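Local coordinates for lactaldehyde dehydrogenase (Escherichia coli, PDB 2IMP), which oxidises L-lactaldehyde irreversibly to L-lactate with NAD+ as the hydride acceptor, and also acts on glycolaldehyde, at residues A256-M261 / T412-T417. Sequence-based numbering, arbitrary orientation.
Sequences APAIVM and TSSIYT. With SO4 (sulfate ion), chain B.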
ATOM      1  N   ALA A 256      16.673   7.154 -25.796  1.00 27.20           N
ATOM      2  CA  ALA A 256      17.302   6.295 -24.789  1.00 25.52           C
ATOM      3  C   ALA A 256      18.842   6.283 -24.784  1.00 25.20           C
ATOM      4  O   ALA A 256      19.464   5.806 -25.727  1.00 26.28           O
ATOM      5  CB  ALA A 256      16.778   4.869 -24.927  1.00 25.39           C
ATOM      6  N   PRO A 257      19.462   6.817 -23.720  1.00 23.58           N
ATOM      7  CA  PRO A 257      20.924   6.803 -23.706  1.00 24.24           C
ATOM      8  C   PRO A 257      21.493   5.555 -22.996  1.00 24.25           C
ATOM      9  O   PRO A 257      20.896   5.039 -22.049  1.00 23.61           O
ATOM     10  CB  PRO A 257      21.264   8.088 -22.963  1.00 24.15           C
ATOM     11  CG  PRO A 257      20.187   8.135 -21.924  1.00 23.51           C
ATOM     12  CD  PRO A 257      18.941   7.773 -22.724  1.00 22.96           C
ATOM     13  N   ALA A 258      22.641   5.090 -23.478  1.00 24.38           N
ATOM     14  CA  ALA A 258      23.331   3.941 -22.904  1.00 24.32           C
ATOM     15  C   ALA A 258      24.766   4.291 -22.455  1.00 24.81           C
ATOM     16  O   ALA A 258      25.543   4.845 -23.229  1.00 25.10           O
ATOM     17  CB  ALA A 258      23.367   2.800 -23.912  1.00 23.52           C
ATOM     18  N   ILE A 259      25.093   3.981 -21.207  1.00 25.26           N
ATOM     19  CA  ILE A 259      26.414   4.270 -20.672  1.00 25.71           C
ATOM     20  C   ILE A 259      27.305   3.026 -20.447  1.00 27.47           C
ATOM     21  O   ILE A 259      26.995   2.162 -19.622  1.00 28.34           O
ATOM     22  CB  ILE A 259      26.314   5.031 -19.336  1.00 24.60           C
ATOM     23  CG1 ILE A 259      25.562   6.344 -19.547  1.00 24.13           C
ATOM     24  CG2 ILE A 259      27.706   5.312 -18.783  1.00 22.01           C
ATOM     25  CD1 ILE A 259      25.332   7.118 -18.270  1.00 23.96           C
ATOM     26  N   VAL A 260      28.402   2.959 -21.192  1.00 27.76           N
ATOM     27  CA  VAL A 260      29.347   1.855 -21.083  1.00 29.24           C
ATOM     28  C   VAL A 260      30.643   2.248 -20.340  1.00 29.55           C
ATOM     29  O   VAL A 260      31.473   2.975 -20.879  1.00 30.42           O
ATOM     30  CB  VAL A 260      29.744   1.328 -22.482  1.00 29.11           C
ATOM     31  CG1 VAL A 260      30.598   0.070 -22.343  1.00 30.17           C
ATOM     32  CG2 VAL A 260      28.494   1.055 -23.311  1.00 29.94           C
ATOM     33  N   MET A 261      30.795   1.779 -19.108  1.00 31.47           N
ATOM     34  CA  MET A 261      31.987   2.083 -18.327  1.00 33.45           C
ATOM     35  C   MET A 261      33.199   1.203 -18.705  1.00 35.74           C
ATOM     36  O   MET A 261      33.044   0.191 -19.389  1.00 35.77           O
ATOM     37  CB  MET A 261      31.687   1.928 -16.835  1.00 33.70           C
ATOM     38  CG  MET A 261      30.554   2.813 -16.338  1.00 35.28           C
ATOM     39  SD  MET A 261      30.811   4.563 -16.702  1.00 34.27           S
ATOM     40  CE  MET A 261      31.940   5.006 -15.379  1.00 36.48           C
ATOM     41  N   THR A 412      13.582   6.024 -20.985  1.00 18.55           N
ATOM     42  CA  THR A 412      14.466   4.896 -20.700  1.00 18.88           C
ATOM     43  C   THR A 412      15.985   5.202 -20.727  1.00 18.62           C
ATOM     44  O   THR A 412      16.451   6.022 -21.514  1.00 18.38           O
ATOM     45  CB  THR A 412      14.211   3.745 -21.705  1.00 20.47           C
ATOM     46  OG1 THR A 412      12.817   3.410 -21.711  1.00 23.75           O
ATOM     47  CG2 THR A 412      15.015   2.511 -21.326  1.00 21.56           C
ATOM     48  N   SER A 413      16.725   4.522 -19.858  1.00 18.93           N
ATOM     49  CA  SER A 413      18.177   4.660 -19.767  1.00 19.04           C
ATOM     50  C   SER A 413      18.875   3.330 -19.390  1.00 19.72           C
ATOM     51  O   SER A 413      18.219   2.385 -18.944  1.00 16.49           O
ATOM     52  CB  SER A 413      18.554   5.725 -18.729  1.00 17.01           C
ATOM     53  OG  SER A 413      18.212   5.312 -17.418  1.00 19.42           O
ATOM     54  N   SER A 414      20.192   3.271 -19.570  1.00 19.63           N
ATOM     55  CA  SER A 414      20.940   2.068 -19.233  1.00 20.63           C
ATOM     56  C   SER A 414      22.441   2.287 -18.975  1.00 21.81           C
ATOM     57  O   SER A 414      23.055   3.206 -19.520  1.00 20.75           O
ATOM     58  CB  SER A 414      20.777   1.017 -20.335  1.00 21.09           C
ATOM     59  OG  SER A 414      21.449   1.401 -21.520  1.00 23.23           O
ATOM     60  N   ILE A 415      23.013   1.431 -18.137  1.00 22.12           N
ATOM     61  CA  ILE A 415      24.430   1.508 -17.826  1.00 22.83           C
ATOM     62  C   ILE A 415      25.072   0.130 -17.588  1.00 26.04           C
ATOM     63  O   ILE A 415      24.424  -0.788 -17.078  1.00 25.93           O
ATOM     64  CB  ILE A 415      24.687   2.406 -16.592  1.00 20.62           C
ATOM     65  CG1 ILE A 415      26.195   2.581 -16.383  1.00 21.14           C
ATOM     66  CG2 ILE A 415      24.034   1.806 -15.361  1.00 19.32           C
ATOM     67  CD1 ILE A 415      26.567   3.564 -15.294  1.00 18.16           C
ATOM     68  N   TYR A 416      26.336   0.003 -17.984  1.00 28.28           N
ATOM     69  CA  TYR A 416      27.082  -1.240 -17.826  1.00 28.08           C
ATOM     70  C   TYR A 416      28.365  -1.063 -17.011  1.00 29.90           C
ATOM     71  O   TYR A 416      29.288  -0.366 -17.420  1.00 30.37           O
ATOM     72  CB  TYR A 416      27.410  -1.825 -19.195  1.00 28.69           C
ATOM     73  CG  TYR A 416      26.185  -1.987 -20.054  1.00 28.32           C
ATOM     74  CD1 TYR A 416      25.618  -0.890 -20.701  1.00 30.90           C
ATOM     75  CD2 TYR A 416      25.544  -3.221 -20.162  1.00 30.40           C
ATOM     76  CE1 TYR A 416      24.440  -1.014 -21.432  1.00 31.22           C
ATOM     77  CE2 TYR A 416      24.363  -3.355 -20.891  1.00 31.26           C
ATOM     78  CZ  TYR A 416      23.818  -2.246 -21.521  1.00 31.98           C
ATOM     79  OH  TYR A 416      22.640  -2.360 -22.224  1.00 35.38           O
ATOM     80  N   THR A 417      28.395  -1.703 -15.851  1.00 31.43           N
ATOM     81  CA  THR A 417      29.524  -1.605 -14.948  1.00 32.69           C
ATOM     82  C   THR A 417      29.502  -2.718 -13.889  1.00 33.79           C
ATOM     83  O   THR A 417      28.505  -3.432 -13.756  1.00 32.31           O
ATOM     84  CB  THR A 417      29.510  -0.231 -14.234  1.00 33.19           C
ATOM     85  OG1 THR A 417      30.606  -0.135 -13.319  1.00 33.21           O
ATOM     86  CG2 THR A 417      28.208  -0.054 -13.466  1.00 33.01           C
TER
HETATM   87  S   SO4 B 509      14.444   8.565 -23.361  1.00 46.16           S
HETATM   88  O1  SO4 B 509      14.212   9.582 -24.393  1.00 50.25           O
HETATM   89  O2  SO4 B 509      13.518   7.435 -23.565  1.00 50.62           O
HETATM   90  O3  SO4 B 509      15.833   8.102 -23.411  1.00 51.16           O
HETATM   91  O4  SO4 B 509      14.242   9.182 -22.052  1.00 51.14           O
HETATM   92  O   HOH W   1      19.418   2.688 -23.041  1.00 26.36           O
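Segments 256-261 and 412-417 pair as parallel strands, their axes 9° apart, in the mixed beta-sheet of the aldehyde dehydrogenase catalytic domain. Four backbone bonds join them, the donor alternating between the strands: Pro257 O accepts from Ser414 N, Ser414 O from Ile259 N, Ile259 O from Tyr416 N, and Tyr416 O from Met261 N. The first is the most bent, with an N-H...O angle of 135°, and Pro257 O takes a second donor, a water 2.9 Å away that also lies 2.8 Å from Ser414 OG. On the face that carries Ala258, Ser414 and Tyr416, Ser414 OG stands between its own backbone N and carbonyl carbon and meets Ala258 CB at 3.4 Å. Next along it, the Tyr416 ring, with CG beside the backbone N, reaches back along the sheet and brings CD1 to 3.5 Å from Ile259 O, which lies near the ring plane at its edge; Val260 CG2 approaches the ring obliquely.

The face carrying Ile259 and Ile415 is largely apolar and packs against helix 397-405. There the Ile415 side chain crosses that of Ile259 at a slant; its CG1, anti to the backbone N (chi1 -174°), lies 3.8 Å from Ile259 CB, while CD1 extends to 4.2 Å from Met261 CG; Leu397 of that helix touches both Ile415 and Met261. An alanine in place of Ile415 would probably open a gap between Ile259, Met261 and Leu397 and leave the bent methionine chain freer to turn.

At the N-terminal end of the pair, the Thr412 side chain comes within about 4 Å of those of Asn286 and the lactate-binding His449. Its hydroxyl is hydrogen-bonded to Glu434, and Thr412 N donates a nearly straight bond, 2.9 Å long, to O2 of a sulfate ion that probably comes from the crystallisation liquor.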